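Local coordinates for putative isomerase (Streptomyces coelicolor A3, PDB 2OQH), which is a putative isomerase of the enolase superfamily that probably dehydrates D-glucarate to 5-dehydro-4-deoxy-D-glucarate, at residues Leu92-Ile97 / Val249-Asp254; Ala278-Leu283 / Met294-Gly299. One frame throughout, in Å; residues are numbered along the deposited sequence.

Interaction 1: Leu92-Ile97 / Val249-Asp254; sequences LGYAAI and VVRFED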
ATOM      1  N   LEU A  92      -9.046  10.533  -2.637  1.00 15.48           N
ATOM      2  CA  LEU A  92      -8.238  11.222  -3.635  1.00 14.98           C
ATOM      3  C   LEU A  92      -7.537  12.432  -3.036  1.00 15.22           C
ATOM      4  O   LEU A  92      -6.461  12.815  -3.489  1.00 14.55           O
ATOM      5  CB  LEU A  92      -9.084  11.649  -4.847  1.00 17.14           C
ATOM      6  CG  LEU A  92      -9.860  10.556  -5.589  1.00 18.37           C
ATOM      7  CD1 LEU A  92     -10.287  11.082  -6.960  1.00 19.34           C
ATOM      8  CD2 LEU A  92      -8.993   9.310  -5.752  1.00 18.54           C
ATOM      9  N   GLY A  93      -8.150  13.038  -2.019  1.00 14.97           N
ATOM     10  CA  GLY A  93      -7.532  14.181  -1.369  1.00 15.29           C
ATOM     11  C   GLY A  93      -6.255  13.761  -0.656  1.00 16.33           C
ATOM     12  O   GLY A  93      -5.206  14.389  -0.809  1.00 17.46           O
ATOM     13  N   TYR A  94      -6.341  12.697   0.137  1.00 14.87           N
ATOM     14  CA  TYR A  94      -5.169  12.196   0.847  1.00 14.45           C
ATOM     15  C   TYR A  94      -4.088  11.789  -0.152  1.00 14.68           C
ATOM     16  O   TYR A  94      -2.910  12.056   0.061  1.00 13.80           O
ATOM     17  CB  TYR A  94      -5.533  10.984   1.712  1.00 14.62           C
ATOM     18  CG  TYR A  94      -6.270  11.324   2.989  1.00 15.79           C
ATOM     19  CD1 TYR A  94      -5.644  12.024   4.020  1.00 15.89           C
ATOM     20  CD2 TYR A  94      -7.587  10.932   3.172  1.00 15.48           C
ATOM     21  CE1 TYR A  94      -6.316  12.320   5.212  1.00 16.29           C
ATOM     22  CE2 TYR A  94      -8.274  11.223   4.358  1.00 17.79           C
ATOM     23  CZ  TYR A  94      -7.636  11.917   5.373  1.00 18.60           C
ATOM     24  OH  TYR A  94      -8.328  12.214   6.530  1.00 20.27           O
ATOM     25  N   ALA A  95      -4.504  11.137  -1.237  1.00 14.37           N
ATOM     26  CA  ALA A  95      -3.575  10.680  -2.270  1.00 14.66           C
ATOM     27  C   ALA A  95      -2.865  11.834  -2.977  1.00 15.53           C
ATOM     28  O   ALA A  95      -1.690  11.720  -3.322  1.00 16.44           O
ATOM     29  CB  ALA A  95      -4.315   9.822  -3.290  1.00 14.97           C
ATOM     30  N   ALA A  96      -3.576  12.934  -3.207  1.00 14.74           N
ATOM     31  CA  ALA A  96      -2.975  14.097  -3.864  1.00 15.78           C
ATOM     32  C   ALA A  96      -1.927  14.673  -2.921  1.00 17.39           C
ATOM     33  O   ALA A  96      -0.787  14.939  -3.315  1.00 17.89           O
ATOM     34  CB  ALA A  96      -4.037  15.138  -4.171  1.00 13.30           C
ATOM     35  N   ILE A  97      -2.326  14.849  -1.665  1.00 16.74           N
ATOM     36  CA  ILE A  97      -1.433  15.368  -0.636  1.00 15.54           C
ATOM     37  C   ILE A  97      -0.204  14.470  -0.488  1.00 14.90           C
ATOM     38  O   ILE A  97       0.923  14.959  -0.412  1.00 15.95           O
ATOM     39  CB  ILE A  97      -2.179  15.475   0.720  1.00 14.70           C
ATOM     40  CG1 ILE A  97      -3.218  16.599   0.636  1.00 14.45           C
ATOM     41  CG2 ILE A  97      -1.184  15.686   1.859  1.00 14.35           C
ATOM     42  CD1 ILE A  97      -4.106  16.742   1.853  1.00 15.77           C
ATOM     43  N   VAL A 249     -10.696   1.742   9.081  1.00 13.84           N
ATOM     44  CA  VAL A 249      -9.806   2.639   9.819  1.00 12.90           C
ATOM     45  C   VAL A 249      -8.813   3.129   8.771  1.00 14.62           C
ATOM     46  O   VAL A 249      -7.796   2.478   8.530  1.00 15.95           O
ATOM     47  CB  VAL A 249      -9.022   1.918  10.938  1.00 12.60           C
ATOM     48  CG1 VAL A 249      -8.000   2.877  11.548  1.00 12.49           C
ATOM     49  CG2 VAL A 249      -9.973   1.413  12.014  1.00 13.66           C
ATOM     50  N   VAL A 250      -9.116   4.266   8.141  1.00 13.45           N
ATOM     51  CA  VAL A 250      -8.256   4.818   7.090  1.00 14.06           C
ATOM     52  C   VAL A 250      -7.802   6.255   7.343  1.00 13.54           C
ATOM     53  O   VAL A 250      -7.299   6.928   6.445  1.00 14.20           O
ATOM     54  CB  VAL A 250      -8.967   4.764   5.715  1.00 14.59           C
ATOM     55  CG1 VAL A 250      -9.415   3.338   5.422  1.00 16.63           C
ATOM     56  CG2 VAL A 250     -10.165   5.705   5.699  1.00 15.47           C
ATOM     57  N   ARG A 251      -7.985   6.712   8.573  1.00 12.49           N
ATOM     58  CA  ARG A 251      -7.602   8.056   8.976  1.00 13.31           C
ATOM     59  C   ARG A 251      -7.614   8.066  10.495  1.00 11.43           C
ATOM     60  O   ARG A 251      -8.356   7.309  11.110  1.00 13.29           O
ATOM     61  CB  ARG A 251      -8.600   9.084   8.433  1.00 12.63           C
ATOM     62  CG  ARG A 251     -10.024   8.875   8.901  1.00 15.46           C
ATOM     63  CD  ARG A 251     -10.978   9.901   8.297  1.00 17.41           C
ATOM     64  NE  ARG A 251     -12.267   9.839   8.978  1.00 22.75           N
ATOM     65  CZ  ARG A 251     -13.106  10.867   9.115  1.00 24.63           C
ATOM     66  NH1 ARG A 251     -12.806  12.058   8.613  1.00 25.13           N
ATOM     67  NH2 ARG A 251     -14.244  10.703   9.782  1.00 26.45           N
ATOM     68  N   PHE A 252      -6.792   8.914  11.100  1.00  9.97           N
ATOM     69  CA  PHE A 252      -6.727   8.970  12.552  1.00 11.26           C
ATOM     70  C   PHE A 252      -8.067   9.193  13.248  1.00  8.96           C
ATOM     71  O   PHE A 252      -8.269   8.693  14.347  1.00 10.79           O
ATOM     72  CB  PHE A 252      -5.700  10.017  12.978  1.00  9.92           C
ATOM     73  CG  PHE A 252      -4.289   9.583  12.724  1.00 12.70           C
ATOM     74  CD1 PHE A 252      -3.690   8.623  13.536  1.00 12.95           C
ATOM     75  CD2 PHE A 252      -3.570  10.089  11.642  1.00 12.82           C
ATOM     76  CE1 PHE A 252      -2.395   8.160  13.267  1.00 14.64           C
ATOM     77  CE2 PHE A 252      -2.280   9.634  11.363  1.00 13.03           C
ATOM     78  CZ  PHE A 252      -1.689   8.673  12.178  1.00 12.75           C
ATOM     79  N   GLU A 253      -8.987   9.912  12.610  1.00  9.69           N
ATOM     80  CA  GLU A 253     -10.294  10.144  13.217  1.00  9.89           C
ATOM     81  C   GLU A 253     -11.024   8.826  13.474  1.00  9.94           C
ATOM     82  O   GLU A 253     -11.946   8.776  14.286  1.00  8.32           O
ATOM     83  CB  GLU A 253     -11.164  11.047  12.336  1.00 12.95           C
ATOM     84  CG  GLU A 253     -10.722  12.499  12.328  1.00 18.32           C
ATOM     85  CD  GLU A 253      -9.763  12.839  11.189  1.00 22.65           C
ATOM     86  OE1 GLU A 253      -8.949  11.982  10.783  1.00 22.59           O
ATOM     87  OE2 GLU A 253      -9.823  13.994  10.710  1.00 25.73           O
ATOM     88  N   ASP A 254     -10.602   7.768  12.780  1.00  8.86           N
ATOM     89  CA  ASP A 254     -11.201   6.437  12.931  1.00 10.97           C
ATOM     90  C   ASP A 254     -10.518   5.609  14.014  1.00 10.31           C
ATOM     91  O   ASP A 254     -11.085   4.645  14.515  1.00 11.23           O
ATOM     92  CB  ASP A 254     -11.080   5.621  11.645  1.00 12.23           C
ATOM     93  CG  ASP A 254     -11.850   6.207  10.489  1.00 17.28           C
ATOM     94  OD1 ASP A 254     -12.783   7.008  10.710  1.00 17.14           O
ATOM     95  OD2 ASP A 254     -11.515   5.834   9.346  1.00 18.95           O
TER
HETATM   96  O   HOH W   1      -7.262  12.685   8.995  1.00 21.39           O
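Tyr94 and Arg251 make a small surface contact between the capping domain and the barrel of this enolase-superfamily enzyme. It buries 95 Å² in all. The Tyr94 hydroxyl does the touching. Its OH lies 3.7 Å from Arg251 CB, so a phenol oxygen rests on the aliphatic root of the arginine. The guanidinium leads away, its plane turned 75° from the ring. Arg251 CG sits between the backbone N and the carbonyl carbon (chi1 60°), and from there the extended chain takes the charge away from the tyrosine. There Arg251 NE makes a weak, salt-bridging hydrogen bond to Asp254 OD1, at 3.4 Å. The CB of Glu253 covers one guanidinium face. Asp254 OD2 meanwhile takes the backbone N-H of Val250 on its anti lone pair, at 3.1 Å. One carboxylate thus ties the turn together. A water bridges the two sides: it sits 2.7 Å from Tyr94 OH and donates to Glu253 OE1 at 2.6 Å. The polar link across the contact is therefore indirect. Tyr94 stands on helix 85-112, where it also packs on Pro86, while helix 54-63 lies against Leu92 and Ala96. The 249-254 segment follows strand 243-245 and leads into helix 252-260.

Interaction 2: Ala278-Leu283 / Met294-Gly299; sequences AATKAL and MNLHSG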
ATOM      1  N   ALA A 278       5.117  10.900   7.301  1.00 11.83           N
ATOM      2  CA  ALA A 278       5.066  11.133   8.737  1.00 12.20           C
ATOM      3  C   ALA A 278       3.798  10.518   9.331  1.00 11.80           C
ATOM      4  O   ALA A 278       3.842   9.932  10.411  1.00 12.75           O
ATOM      5  CB  ALA A 278       5.119  12.629   9.037  1.00 11.62           C
ATOM      6  N   ALA A 279       2.674  10.646   8.628  1.00 11.95           N
ATOM      7  CA  ALA A 279       1.417  10.084   9.122  1.00 10.67           C
ATOM      8  C   ALA A 279       1.527   8.572   9.272  1.00 11.95           C
ATOM      9  O   ALA A 279       0.976   7.995  10.202  1.00 11.60           O
ATOM     10  CB  ALA A 279       0.280  10.428   8.182  1.00 11.38           C
ATOM     11  N   THR A 280       2.244   7.936   8.350  1.00 10.63           N
ATOM     12  CA  THR A 280       2.417   6.492   8.379  1.00  9.38           C
ATOM     13  C   THR A 280       3.353   6.086   9.518  1.00 10.83           C
ATOM     14  O   THR A 280       3.126   5.071  10.171  1.00 10.99           O
ATOM     15  CB  THR A 280       2.942   5.981   7.023  1.00  9.85           C
ATOM     16  OG1 THR A 280       2.012   6.349   5.995  1.00 12.76           O
ATOM     17  CG2 THR A 280       3.094   4.470   7.036  1.00  9.14           C
ATOM     18  N   LYS A 281       4.397   6.875   9.761  1.00  9.49           N
ATOM     19  CA  LYS A 281       5.309   6.586  10.870  1.00  9.57           C
ATOM     20  C   LYS A 281       4.506   6.770  12.160  1.00 10.39           C
ATOM     21  O   LYS A 281       4.685   6.037  13.131  1.00 10.61           O
ATOM     22  CB  LYS A 281       6.498   7.552  10.877  1.00 12.05           C
ATOM     23  CG  LYS A 281       7.441   7.417   9.688  1.00 13.41           C
ATOM     24  CD  LYS A 281       8.249   6.138   9.769  1.00 14.81           C
ATOM     25  CE  LYS A 281       9.247   6.190  10.917  1.00 14.83           C
ATOM     26  NZ  LYS A 281      10.165   5.025  10.884  1.00 15.50           N
ATOM     27  N   ALA A 282       3.622   7.762  12.158  1.00  9.26           N
ATOM     28  CA  ALA A 282       2.779   8.037  13.315  1.00  9.97           C
ATOM     29  C   ALA A 282       1.882   6.827  13.588  1.00 10.26           C
ATOM     30  O   ALA A 282       1.767   6.361  14.724  1.00 11.63           O
ATOM     31  CB  ALA A 282       1.926   9.272  13.056  1.00  9.70           C
ATOM     32  N   LEU A 283       1.257   6.321  12.531  1.00  9.66           N
ATOM     33  CA  LEU A 283       0.376   5.170  12.646  1.00 10.65           C
ATOM     34  C   LEU A 283       1.118   3.969  13.227  1.00 11.09           C
ATOM     35  O   LEU A 283       0.557   3.203  14.018  1.00  9.99           O
ATOM     36  CB  LEU A 283      -0.215   4.826  11.276  1.00 12.03           C
ATOM     37  CG  LEU A 283      -1.198   3.655  11.190  1.00 12.80           C
ATOM     38  CD1 LEU A 283      -2.252   3.757  12.291  1.00 13.82           C
ATOM     39  CD2 LEU A 283      -1.851   3.658   9.810  1.00 12.50           C
HETATM   40  N   MSE A 294       0.768  -4.499  12.164  1.00 11.84           N
HETATM   41  CA  MSE A 294       0.679  -3.512  11.091  1.00 14.06           C
HETATM   42  C   MSE A 294       1.360  -4.051   9.844  1.00 14.38           C
HETATM   43  O   MSE A 294       2.297  -4.836   9.925  1.00 14.22           O
HETATM   44  CB  MSE A 294       1.354  -2.187  11.481  1.00 15.48           C
HETATM   45  CG  MSE A 294       1.289  -1.122  10.375  1.00 19.23           C
HETATM   46 SE   MSE A 294       2.262   0.530  10.739  1.00 26.72          SE
HETATM   47  CE  MSE A 294       1.445   1.640   9.379  1.00 16.72           C
ATOM     48  N   ASN A 295       0.874  -3.624   8.688  1.00 15.67           N
ATOM     49  CA  ASN A 295       1.450  -4.038   7.416  1.00 15.72           C
ATOM     50  C   ASN A 295       1.116  -2.901   6.466  1.00 15.92           C
ATOM     51  O   ASN A 295       0.443  -1.952   6.862  1.00 16.15           O
ATOM     52  CB  ASN A 295       0.799  -5.345   6.951  1.00 15.40           C
ATOM     53  CG  ASN A 295       1.661  -6.118   5.963  1.00 16.29           C
ATOM     54  OD1 ASN A 295       2.831  -5.786   5.735  1.00 14.82           O
ATOM     55  ND2 ASN A 295       1.086  -7.168   5.380  1.00 15.35           N
ATOM     56  N   LEU A 296       1.591  -2.966   5.228  1.00 16.46           N
ATOM     57  CA  LEU A 296       1.261  -1.920   4.278  1.00 16.08           C
ATOM     58  C   LEU A 296       0.341  -2.452   3.196  1.00 17.22           C
ATOM     59  O   LEU A 296       0.481  -3.588   2.738  1.00 17.71           O
ATOM     60  CB  LEU A 296       2.519  -1.323   3.642  1.00 16.49           C
ATOM     61  CG  LEU A 296       3.425  -0.474   4.542  1.00 18.09           C
ATOM     62  CD1 LEU A 296       4.511   0.161   3.691  1.00 16.60           C
ATOM     63  CD2 LEU A 296       2.609   0.601   5.262  1.00 15.87           C
ATOM     64  N   HIS A 297      -0.617  -1.623   2.808  1.00 17.66           N
ATOM     65  CA  HIS A 297      -1.578  -1.960   1.772  1.00 19.17           C
ATOM     66  C   HIS A 297      -1.073  -1.372   0.461  1.00 20.77           C
ATOM     67  O   HIS A 297      -0.458  -0.310   0.453  1.00 19.53           O
ATOM     68  CB  HIS A 297      -2.940  -1.364   2.126  1.00 20.23           C
ATOM     69  CG  HIS A 297      -3.939  -1.417   1.013  1.00 22.07           C
ATOM     70  ND1 HIS A 297      -4.171  -0.352   0.167  1.00 23.61           N
ATOM     71  CD2 HIS A 297      -4.777  -2.402   0.615  1.00 22.72           C
ATOM     72  CE1 HIS A 297      -5.114  -0.679  -0.698  1.00 24.04           C
ATOM     73  NE2 HIS A 297      -5.498  -1.918  -0.446  1.00 24.44           N
ATOM     74  N   SER A 298      -1.330  -2.060  -0.646  1.00 22.03           N
ATOM     75  CA  SER A 298      -0.884  -1.561  -1.944  1.00 24.61           C
ATOM     76  C   SER A 298      -2.043  -1.153  -2.842  1.00 25.25           C
ATOM     77  O   SER A 298      -2.996  -1.912  -3.031  1.00 26.76           O
ATOM     78  CB  SER A 298      -0.047  -2.612  -2.668  1.00 25.42           C
ATOM     79  OG  SER A 298       0.188  -2.198  -3.997  1.00 27.87           O
ATOM     80  N   GLY A 299      -1.954   0.057  -3.385  1.00 25.61           N
ATOM     81  CA  GLY A 299      -2.991   0.554  -4.271  1.00 25.08           C
ATOM     82  C   GLY A 299      -2.460   0.715  -5.686  1.00 24.99           C
ATOM     83  O   GLY A 299      -2.849   1.645  -6.389  1.00 25.20           O
TER
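Met294, modelled as selenomethionine, lays its terminal methyl against Leu283. Its CE is 3.8 Å from Leu283 CG and 3.9 Å from Leu283 CD2. The same methyl also lies 4.0 Å from Thr280 CG2, and 3.9 Å from the backbone O of Thr280. One methyl group therefore touches two residues, three apart on the helix, that both face the strand. The reach comes from the shape of the chain. CG is anti to the backbone N (chi1 180°), and the rest runs on extended, which leaves CE far from its own backbone. The Met294 side chain crosses Thr280 at about a right angle and Leu283 obliquely. Leu296 adds a looser contact, with its CD2 4.3 Å from Thr280 CG2. All four touching residues are buried, and 147 Å² is covered between the segments. This is the helix-to-strand packing of a TIM barrel: helix 277-289 is followed in the chain by strand 293-296, which runs back roughly antiparallel to it. Measured on residues 278-283 and 294-296, the axes come within 10.8 Å, with 153° between their directions. Thr280 offers its methyl to the strand, while its OG1 is hydrogen-bonded to Gly276 O one turn back in the chain. That bond gives the buried hydroxyl a partner. Around the contact, Val312 of helix 303-315 meets Thr280, His309 and Val313 of the same helix meet Leu296, Trp274 packs on Leu283, and Val318 and Leu319 lie against Met294. On the barrel side, the backbone of Asn295, between Met294 and Leu296, pairs with Ile267 and Gly269 of the adjacent parallel strand 266-269.

In the fold
The two contacts lie at different depths of one molecule. Interaction 1 is at the surface, its centre about 13 Å from the centre of the chain; the centre of interaction 2 is buried, about 7 Å from it. Their centres are about 11 Å apart. Phe252 joins them: its CZ packs 3.4 Å from Ala279 O and 3.8 Å from Ala282 CB. Its ring also meets Trp274 edge-to-face. Helix 252-260 thus leans on its neighbour, helix 277-289. These two helices follow strands 243-245 and 266-269, which are paired side by side. In this superfamily the active site lies at the C-terminal ends of the barrel strands, the end toward which strand 293-296 runs.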